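Local coordinates for Galactose/lactose metabolism regulatory protein GAL80 (Saccharomyces cerevisiae, PDB 3BTV), which represses galactose and lactose metabolic genes by binding the activator GAL4 and blocking its transcriptional activation when no inducing sugar is present, at residues N116-W126 with R145-L153; I200-V210 with P258-L266. The protein carries 1 engineered substitution. One frame throughout, in Å; residues are numbered along the deposited sequence.

Contact 1: residues N116-W126 with R145-L153; sequences NPNLKYLFVEW and RGVQTIISL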
loop_
_atom_site.group_PDB
_atom_site.type_symbol
_atom_site.label_atom_id
_atom_site.label_comp_id
_atom_site.label_asym_id
_atom_site.label_seq_id
_atom_site.Cartn_x
_atom_site.Cartn_y
_atom_site.Cartn_z
ATOM N N ASN B 116 -27.534 32.146 26.179
ATOM C CA ASN B 116 -28.251 32.214 24.910
ATOM C C ASN B 116 -29.234 31.061 24.756
ATOM O O ASN B 116 -28.851 29.961 24.362
ATOM C CB ASN B 116 -27.273 32.214 23.735
ATOM C CG ASN B 116 -27.972 32.370 22.395
ATOM O OD1 ASN B 116 -29.194 32.511 22.327
ATOM N ND2 ASN B 116 -27.191 32.351 21.320
ATOM N N PRO B 117 -30.512 31.318 25.063
ATOM C CA PRO B 117 -31.596 30.331 24.979
ATOM C C PRO B 117 -31.880 29.901 23.544
ATOM O O PRO B 117 -32.529 28.877 23.319
ATOM C CB PRO B 117 -32.804 31.094 25.542
ATOM C CG PRO B 117 -32.218 32.211 26.342
ATOM C CD PRO B 117 -30.978 32.600 25.617
ATOM N N ASN B 118 -31.392 30.676 22.581
ATOM C CA ASN B 118 -31.674 30.410 21.177
ATOM C C ASN B 118 -30.621 29.541 20.484
ATOM O O ASN B 118 -30.867 29.006 19.402
ATOM C CB ASN B 118 -31.855 31.727 20.422
ATOM C CG ASN B 118 -32.886 32.629 21.072
ATOM O OD1 ASN B 118 -32.667 33.830 21.234
ATOM N ND2 ASN B 118 -34.015 32.049 21.463
ATOM N N LEU B 119 -29.450 29.403 21.100
ATOM C CA LEU B 119 -28.380 28.616 20.493
ATOM C C LEU B 119 -28.836 27.193 20.207
ATOM O O LEU B 119 -29.277 26.474 21.104
ATOM C CB LEU B 119 -27.124 28.596 21.370
ATOM C CG LEU B 119 -25.896 28.014 20.655
ATOM C CD1 LEU B 119 -25.423 28.938 19.542
ATOM C CD2 LEU B 119 -24.766 27.728 21.626
ATOM N N LYS B 120 -28.723 26.791 18.946
ATOM C CA LYS B 120 -29.153 25.465 18.525
ATOM C C LYS B 120 -28.009 24.678 17.902
ATOM O O LYS B 120 -28.020 23.447 17.899
ATOM C CB LYS B 120 -30.294 25.579 17.511
ATOM C CG LYS B 120 -31.520 26.313 18.025
ATOM C CD LYS B 120 -32.220 25.530 19.122
ATOM C CE LYS B 120 -33.437 26.281 19.652
ATOM N NZ LYS B 120 -33.064 27.517 20.396
ATOM N N TYR B 121 -27.020 25.390 17.373
ATOM C CA TYR B 121 -25.979 24.744 16.593
ATOM C C TYR B 121 -24.575 25.218 16.901
ATOM O O TYR B 121 -24.333 26.413 17.077
ATOM C CB TYR B 121 -26.247 24.940 15.103
ATOM C CG TYR B 121 -27.583 24.413 14.645
ATOM C CD1 TYR B 121 -28.638 25.278 14.371
ATOM C CD2 TYR B 121 -27.796 23.050 14.489
ATOM C CE1 TYR B 121 -29.865 24.797 13.950
ATOM C CE2 TYR B 121 -29.019 22.560 14.070
ATOM C CZ TYR B 121 -30.049 23.436 13.803
ATOM O OH TYR B 121 -31.265 22.944 13.387
ATOM N N LEU B 122 -23.649 24.266 16.942
ATOM C CA LEU B 122 -22.229 24.583 17.024
ATOM C C LEU B 122 -21.484 23.912 15.880
ATOM O O LEU B 122 -21.499 22.685 15.741
ATOM C CB LEU B 122 -21.634 24.152 18.362
ATOM C CG LEU B 122 -20.118 24.357 18.448
ATOM C CD1 LEU B 122 -19.776 25.849 18.346
ATOM C CD2 LEU B 122 -19.562 23.756 19.737
ATOM N N PHE B 123 -20.830 24.725 15.063
ATOM C CA PHE B 123 -20.162 24.253 13.858
ATOM C C PHE B 123 -18.661 24.463 14.031
ATOM O O PHE B 123 -18.207 25.598 14.188
ATOM C CB PHE B 123 -20.676 25.068 12.671
ATOM C CG PHE B 123 -20.250 24.548 11.324
ATOM C CD1 PHE B 123 -20.814 25.069 10.167
ATOM C CD2 PHE B 123 -19.299 23.555 11.207
ATOM C CE1 PHE B 123 -20.435 24.604 8.919
ATOM C CE2 PHE B 123 -18.918 23.082 9.958
ATOM C CZ PHE B 123 -19.482 23.608 8.816
ATOM N N VAL B 124 -17.894 23.371 14.014
ATOM C CA VAL B 124 -16.439 23.451 14.172
ATOM C C VAL B 124 -15.736 22.791 13.006
ATOM O O VAL B 124 -16.212 21.792 12.475
ATOM C CB VAL B 124 -15.963 22.801 15.503
ATOM C CG1 VAL B 124 -14.457 22.973 15.688
ATOM C CG2 VAL B 124 -16.708 23.417 16.697
ATOM N N GLU B 125 -14.597 23.341 12.606
ATOM C CA GLU B 125 -13.813 22.726 11.542
ATOM C C GLU B 125 -12.961 21.576 12.042
ATOM O O GLU B 125 -12.616 21.516 13.219
ATOM C CB GLU B 125 -12.940 23.769 10.858
ATOM C CG GLU B 125 -13.750 24.709 9.998
ATOM C CD GLU B 125 -12.880 25.570 9.126
ATOM O OE1 GLU B 125 -11.913 26.154 9.665
ATOM O OE2 GLU B 125 -13.159 25.656 7.907
ATOM N N TRP B 126 -12.659 20.644 11.144
ATOM C CA TRP B 126 -11.708 19.575 11.431
ATOM C C TRP B 126 -10.312 20.167 11.268
ATOM O O TRP B 126 -10.079 20.911 10.324
ATOM C CB TRP B 126 -11.910 18.398 10.470
ATOM C CG TRP B 126 -10.912 17.300 10.693
ATOM C CD1 TRP B 126 -9.794 17.061 9.964
ATOM C CD2 TRP B 126 -10.927 16.326 11.742
ATOM N NE1 TRP B 126 -9.108 16.001 10.489
ATOM C CE2 TRP B 126 -9.782 15.531 11.587
ATOM C CE3 TRP B 126 -11.793 16.058 12.806
ATOM C CZ2 TRP B 126 -9.483 14.466 12.443
ATOM C CZ3 TRP B 126 -11.500 15.003 13.652
ATOM C CH2 TRP B 126 -10.351 14.226 13.472
ATOM N N ARG B 145 -24.082 20.617 26.863
ATOM C CA ARG B 145 -24.623 21.924 26.513
ATOM C C ARG B 145 -25.944 21.756 25.770
ATOM O O ARG B 145 -26.766 22.668 25.729
ATOM C CB ARG B 145 -23.630 22.717 25.656
ATOM C CG ARG B 145 -24.145 24.082 25.213
ATOM C CD ARG B 145 -24.655 24.891 26.402
ATOM N NE ARG B 145 -25.290 26.138 25.978
ATOM C CZ ARG B 145 -26.574 26.258 25.654
ATOM N NH1 ARG B 145 -27.373 25.202 25.695
ATOM N NH2 ARG B 145 -27.060 27.439 25.288
ATOM N N GLY B 146 -26.136 20.585 25.172
ATOM C CA GLY B 146 -27.399 20.255 24.537
ATOM C C GLY B 146 -27.540 20.658 23.079
ATOM O O GLY B 146 -28.489 20.242 22.414
ATOM N N VAL B 147 -26.608 21.465 22.574
ATOM C CA VAL B 147 -26.683 21.947 21.193
ATOM C C VAL B 147 -26.371 20.847 20.196
ATOM O O VAL B 147 -25.625 19.911 20.494
ATOM C CB VAL B 147 -25.715 23.120 20.939
ATOM C CG1 VAL B 147 -26.153 24.355 21.740
ATOM C CG2 VAL B 147 -24.291 22.719 21.308
ATOM N N GLN B 148 -26.955 20.952 19.008
ATOM C CA GLN B 148 -26.582 20.061 17.922
ATOM C C GLN B 148 -25.247 20.528 17.374
ATOM O O GLN B 148 -25.042 21.728 17.159
ATOM C CB GLN B 148 -27.626 20.071 16.810
ATOM C CG GLN B 148 -27.194 19.298 15.580
ATOM C CD GLN B 148 -27.156 17.805 15.817
ATOM O OE1 GLN B 148 -26.094 17.177 15.774
ATOM N NE2 GLN B 148 -28.320 17.226 16.073
ATOM N N THR B 149 -24.338 19.584 17.151
ATOM C CA THR B 149 -23.004 19.930 16.687
ATOM C C THR B 149 -22.763 19.499 15.243
ATOM O O THR B 149 -23.342 18.524 14.760
ATOM C CB THR B 149 -21.907 19.319 17.584
ATOM O OG1 THR B 149 -21.827 17.908 17.357
ATOM C CG2 THR B 149 -22.195 19.584 19.063
ATOM N N ILE B 150 -21.905 20.247 14.560
ATOM C CA ILE B 150 -21.477 19.906 13.210
ATOM C C ILE B 150 -19.954 19.962 13.148
ATOM O O ILE B 150 -19.343 20.876 13.702
ATOM C CB ILE B 150 -22.069 20.883 12.168
ATOM C CG1 ILE B 150 -23.583 21.024 12.342
ATOM C CG2 ILE B 150 -21.740 20.440 10.739
ATOM C CD1 ILE B 150 -24.051 22.406 12.849
ATOM N N ILE B 151 -19.338 18.980 12.496
ATOM C CA ILE B 151 -17.909 19.043 12.210
ATOM C C ILE B 151 -17.735 19.209 10.703
ATOM O O ILE B 151 -18.460 18.594 9.924
ATOM C CB ILE B 151 -17.146 17.773 12.689
ATOM C CG1 ILE B 151 -15.628 17.958 12.560
ATOM C CG2 ILE B 151 -17.578 16.537 11.911
ATOM C CD1 ILE B 151 -15.030 18.889 13.644
ATOM N N SER B 152 -16.773 20.029 10.294
ATOM C CA SER B 152 -16.509 20.242 8.877
ATOM C C SER B 152 -15.743 19.084 8.221
ATOM O O SER B 152 -14.594 19.243 7.799
ATOM C CB SER B 152 -15.750 21.546 8.663
ATOM O OG SER B 152 -15.768 21.906 7.293
ATOM N N LEU B 153 -16.375 17.919 8.141
ATOM C CA LEU B 153 -15.843 16.819 7.331
ATOM C C LEU B 153 -16.562 16.883 5.973
ATOM O O LEU B 153 -17.267 15.955 5.576
ATOM C CB LEU B 153 -16.061 15.471 8.023
ATOM C CG LEU B 153 -15.193 15.219 9.276
ATOM C CD1 LEU B 153 -15.586 13.930 9.995
ATOM C CD2 LEU B 153 -13.709 15.169 8.925
#

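Contact 2: residues I200-V210 with P258-L266; sequences IYEIGNGVDLV and PKTVPDHLL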
loop_
_atom_site.group_PDB
_atom_site.type_symbol
_atom_site.label_atom_id
_atom_site.label_comp_id
_atom_site.label_asym_id
_atom_site.label_seq_id
_atom_site.Cartn_x
_atom_site.Cartn_y
_atom_site.Cartn_z
ATOM N N ILE B 200 2.372 25.157 11.410
ATOM C CA ILE B 200 1.885 24.049 10.592
ATOM C C ILE B 200 2.847 22.865 10.627
ATOM O O ILE B 200 2.486 21.753 10.247
ATOM C CB ILE B 200 1.739 24.475 9.124
ATOM C CG1 ILE B 200 1.088 25.851 9.024
ATOM C CG2 ILE B 200 0.946 23.460 8.353
ATOM C CD1 ILE B 200 0.990 26.359 7.603
ATOM N N TYR B 201 4.070 23.121 11.087
ATOM C CA TYR B 201 5.162 22.161 11.013
ATOM C C TYR B 201 5.652 21.699 12.377
ATOM O O TYR B 201 6.681 21.030 12.478
ATOM C CB TYR B 201 6.319 22.786 10.236
ATOM C CG TYR B 201 5.885 23.296 8.884
ATOM C CD1 TYR B 201 5.571 24.633 8.688
ATOM C CD2 TYR B 201 5.755 22.424 7.808
ATOM C CE1 TYR B 201 5.151 25.094 7.446
ATOM C CE2 TYR B 201 5.341 22.870 6.567
ATOM C CZ TYR B 201 5.040 24.204 6.391
ATOM O OH TYR B 201 4.634 24.640 5.155
ATOM N N GLU B 202 4.909 22.060 13.418
ATOM C CA GLU B 202 5.296 21.765 14.793
ATOM C C GLU B 202 4.278 20.801 15.371
ATOM O O GLU B 202 3.081 21.039 15.254
ATOM C CB GLU B 202 5.339 23.066 15.614
ATOM C CG GLU B 202 5.190 22.880 17.124
ATOM C CD GLU B 202 6.399 22.223 17.775
ATOM O OE1 GLU B 202 7.500 22.258 17.184
ATOM O OE2 GLU B 202 6.245 21.674 18.887
ATOM N N ILE B 203 4.741 19.714 15.985
ATOM C CA ILE B 203 3.824 18.665 16.432
ATOM C C ILE B 203 2.895 19.200 17.527
ATOM O O ILE B 203 3.258 20.117 18.274
ATOM C CB ILE B 203 4.578 17.401 16.918
ATOM C CG1 ILE B 203 3.622 16.209 17.021
ATOM C CG2 ILE B 203 5.272 17.668 18.242
ATOM C CD1 ILE B 203 4.085 15.138 17.976
ATOM N N GLY B 204 1.678 18.664 17.595
ATOM C CA GLY B 204 0.759 19.019 18.663
ATOM C C GLY B 204 -0.075 20.269 18.433
ATOM O O GLY B 204 -0.792 20.714 19.326
ATOM N N ASN B 205 0.013 20.843 17.240
ATOM C CA ASN B 205 -0.804 22.003 16.907
ATOM C C ASN B 205 -2.050 21.631 16.110
ATOM O O ASN B 205 -2.724 22.500 15.556
ATOM C CB ASN B 205 0.019 23.029 16.148
ATOM C CG ASN B 205 0.984 23.760 17.048
ATOM O OD1 ASN B 205 1.994 24.299 16.594
ATOM N ND2 ASN B 205 0.687 23.765 18.344
ATOM N N GLY B 206 -2.343 20.336 16.047
ATOM C CA GLY B 206 -3.588 19.867 15.453
ATOM C C GLY B 206 -3.656 19.900 13.932
ATOM O O GLY B 206 -4.729 19.721 13.349
ATOM N N VAL B 207 -2.519 20.129 13.283
ATOM C CA VAL B 207 -2.460 20.145 11.824
ATOM C C VAL B 207 -1.233 19.385 11.344
ATOM O O VAL B 207 -0.115 19.738 11.681
ATOM C CB VAL B 207 -2.421 21.570 11.250
ATOM C CG1 VAL B 207 -2.543 21.528 9.724
ATOM C CG2 VAL B 207 -3.530 22.415 11.843
ATOM N N ASP B 208 -1.449 18.336 10.558
ATOM C CA ASP B 208 -0.354 17.492 10.110
ATOM C C ASP B 208 -0.858 16.440 9.136
ATOM O O ASP B 208 -2.064 16.290 8.925
ATOM C CB ASP B 208 0.335 16.813 11.302
ATOM C CG ASP B 208 -0.555 15.798 11.991
ATOM O OD1 ASP B 208 -0.675 14.663 11.485
ATOM O OD2 ASP B 208 -1.128 16.136 13.042
ATOM N N LEU B 209 0.089 15.711 8.557
ATOM C CA LEU B 209 -0.201 14.738 7.506
ATOM C C LEU B 209 -1.210 13.693 7.964
ATOM O O LEU B 209 -2.084 13.277 7.207
ATOM C CB LEU B 209 1.089 14.031 7.077
ATOM C CG LEU B 209 0.909 12.972 5.983
ATOM C CD1 LEU B 209 0.355 13.644 4.722
ATOM C CD2 LEU B 209 2.204 12.242 5.676
ATOM N N VAL B 210 -1.075 13.247 9.204
ATOM C CA VAL B 210 -1.934 12.185 9.693
ATOM C C VAL B 210 -3.305 12.718 10.089
ATOM O O VAL B 210 -4.349 12.270 9.585
ATOM C CB VAL B 210 -1.296 11.463 10.872
ATOM C CG1 VAL B 210 -2.178 10.307 11.307
ATOM C CG2 VAL B 210 0.080 10.958 10.476
ATOM N N PRO B 258 13.203 23.629 10.776
ATOM C CA PRO B 258 12.904 22.324 11.367
ATOM C C PRO B 258 11.430 21.958 11.250
ATOM O O PRO B 258 10.552 22.826 11.287
ATOM C CB PRO B 258 13.284 22.513 12.847
ATOM C CG PRO B 258 13.783 23.954 12.979
ATOM C CD PRO B 258 13.256 24.689 11.795
ATOM N N LYS B 259 11.166 20.662 11.104
ATOM C CA LYS B 259 9.804 20.158 11.082
ATOM C C LYS B 259 9.717 19.036 12.105
ATOM O O LYS B 259 10.551 18.129 12.111
ATOM C CB LYS B 259 9.465 19.634 9.678
ATOM C CG LYS B 259 8.086 18.999 9.526
ATOM C CD LYS B 259 7.782 18.640 8.059
ATOM C CE LYS B 259 8.673 17.492 7.534
ATOM N NZ LYS B 259 8.825 16.346 8.505
ATOM N N THR B 260 8.725 19.089 12.985
ATOM C CA THR B 260 8.518 17.949 13.873
ATOM C C THR B 260 7.281 17.123 13.502
ATOM O O THR B 260 7.054 16.066 14.079
ATOM C CB THR B 260 8.451 18.375 15.346
ATOM O OG1 THR B 260 7.453 19.389 15.504
ATOM C CG2 THR B 260 9.810 18.915 15.802
ATOM N N VAL B 261 6.481 17.606 12.551
ATOM C CA VAL B 261 5.366 16.800 12.033
ATOM C C VAL B 261 5.843 15.770 10.982
ATOM O O VAL B 261 6.914 15.920 10.393
ATOM C CB VAL B 261 4.234 17.687 11.468
ATOM C CG1 VAL B 261 3.665 18.583 12.567
ATOM C CG2 VAL B 261 4.743 18.519 10.310
ATOM N N PRO B 262 5.045 14.712 10.740
ATOM C CA PRO B 262 5.506 13.631 9.856
ATOM C C PRO B 262 5.598 14.017 8.380
ATOM O O PRO B 262 4.882 14.903 7.913
ATOM C CB PRO B 262 4.422 12.561 10.020
ATOM C CG PRO B 262 3.707 12.922 11.285
ATOM C CD PRO B 262 3.741 14.400 11.348
ATOM N N ASP B 263 6.478 13.337 7.655
ATOM C CA ASP B 263 6.561 13.466 6.202
ATOM C C ASP B 263 6.135 12.196 5.470
ATOM O O ASP B 263 6.168 12.150 4.239
ATOM C CB ASP B 263 7.976 13.829 5.768
ATOM C CG ASP B 263 9.022 13.140 6.598
ATOM O OD1 ASP B 263 9.183 11.913 6.447
ATOM O OD2 ASP B 263 9.667 13.833 7.414
ATOM N N HIS B 264 5.763 11.157 6.207
ATOM C CA HIS B 264 5.200 9.965 5.545
ATOM C C HIS B 264 4.380 9.133 6.499
ATOM O O HIS B 264 4.701 9.032 7.680
ATOM C CB HIS B 264 6.288 9.081 4.950
ATOM C CG HIS B 264 5.836 8.290 3.763
ATOM N ND1 HIS B 264 5.226 7.057 3.873
ATOM C CD2 HIS B 264 5.911 8.550 2.438
ATOM C CE1 HIS B 264 4.948 6.592 2.667
ATOM N NE2 HIS B 264 5.371 7.473 1.773
ATOM N N LEU B 265 3.322 8.537 5.969
ATOM C CA LEU B 265 2.480 7.642 6.730
ATOM C C LEU B 265 2.281 6.365 5.928
ATOM O O LEU B 265 1.886 6.408 4.746
ATOM C CB LEU B 265 1.116 8.287 7.027
ATOM C CG LEU B 265 0.050 7.322 7.592
ATOM C CD1 LEU B 265 0.389 6.874 9.005
ATOM C CD2 LEU B 265 -1.349 7.918 7.554
ATOM N N LEU B 266 2.563 5.234 6.561
ATOM C CA LEU B 266 2.182 3.927 6.016
ATOM C C LEU B 266 1.076 3.437 6.902
ATOM O O LEU B 266 1.208 3.441 8.123
ATOM C CB LEU B 266 3.331 2.917 6.060
ATOM C CG LEU B 266 4.605 3.229 5.274
ATOM C CD1 LEU B 266 5.674 2.184 5.565
ATOM C CD2 LEU B 266 4.327 3.305 3.778
HETATM O O HOH W 1 2.893 16.438 8.547
#

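Contact 1: residues N116-W126 with R145-L153
Phe-123 swings its ring away from its own backbone N (chi1 -170°), while Ile-150 holds its CG2 branch anti to N and its CG1 branch beside it. These settings bring the CG2 methyl over one face of the phenylalanine ring. The geometry is that of a CH-pi contact: CG2 of Ile-150 stands 4.2 Å from the centroid of the Phe-123 ring, 20° off the normal and thus shifted toward the rim. At the edge of the same ring, near its plane, CE2 of Phe-123 lies 3.7 Å from Ser-152 N, two residues on from Ile-150. Through the other branch, Ile-150 CD1 comes within 4.0 Å of Tyr-121 CB, and helix 363-380 packs on this side of the sheet, Leu-371 against Phe-123 and Ile-375 against Ile-150.

On the face bearing Leu-122, Val-124 and Ile-151, CD1 of Ile-151 reaches across to 3.3 Å from Val-124 O. Past the strands, Leu-153 CD2 sits over one face of the Trp-126 indole, 3.9 Å from Trp-126 CG, and the indole NE1 is tied to Thr-211 O. At the opposite end, Leu-119 CD2 meets Val-147 CG1 at 3.6 Å.

Five backbone bonds, from Gln-148 N to Lys-120 O through Ser-152 N to Val-124 O, define a parallel ladder; the shortest joins Ile-150 N and Leu-122 O at 2.7 Å. The axes of strands 121-125 and 148-152 run 20° apart, and helix 132-143 links them as a beta-alpha-beta crossover of the Rossmann fold, with 148-152 as the last strand of its sheet.

Since Tyr-121 and Phe-123 bond to strand 92-95 while Leu-122 and Val-124 bond to 148-152, the chemistry implies a sheet joined through main-chain polar groups, its side-chain contacts being chiefly apolar.

Contact 2: residues I200-V210 with P258-L266
Thr-260 OG1 serves as both acceptor and donor: it accepts from Ile-203 N at 2.8 Å and gives a weak bond to Glu-202 OE1. Its chi1 of 54° sets the hydroxyl between backbone N and carbonyl carbon, facing the 202-205 type II turn. Tyr-201 O receives Thr-260 N at 2.9 Å, nearly along the C=O axis, and Val-261 N more weakly. Next to these bonds, Val-261 CG1 packs 3.6 Å from Glu-202 C.

Lys-259 lays its CD at the edge of the Tyr-201 ring, then bends at chi3 and chi4; NZ hydrogen-bonds to Val-261 O at 2.7 Å and forms a salt bridge with Asp-263 OD2, which also accepts from Ile-240 N. A methionine in its place would probably leave the Asp-263 carboxylate without this counter-charge and Val-261 O without this donor.

A water joins Leu-209 N (2.9 Å) to Pro-262 O (2.6 Å) where Asp-208, the N-cap of helix 209-225, accepts weakly from Val-210 N through OD1 and bonds to Thr-211 OG1 through OD2. The bonding implies a loop pinned by main-chain groups, one hydroxyl and a water, while Leu-209 CD2 and Val-210 CG2 pack the helix start against Leu-265 of strand 264-271.

How the contacts relate
Contact 1 lies within the Rossmann-fold range and contact 2 within the C-terminal domain range; their centres are 28 Å apart and their nearest atoms about 6 Å, without touching. Both are largely buried, but contact 2 has an exposed margin at Glu-202, Ile-203 and Thr-260. Contact 1 is a regular strand pair, whereas contact 2 joins loops and a helix start by irregular bonds, a side-chain hydroxyl and water. Helix 405-424 serves both, through Ala-408 and Leu-411 at contact 1 and Val-418 and Tyr-419 at contact 2. Thr-211 bridges both, its carbonyl O taking Trp-126 NE1 and its hydroxyl meeting Asp-208 OD2. The second subunit reaches contact 2 alone, at His-264 and Leu-266.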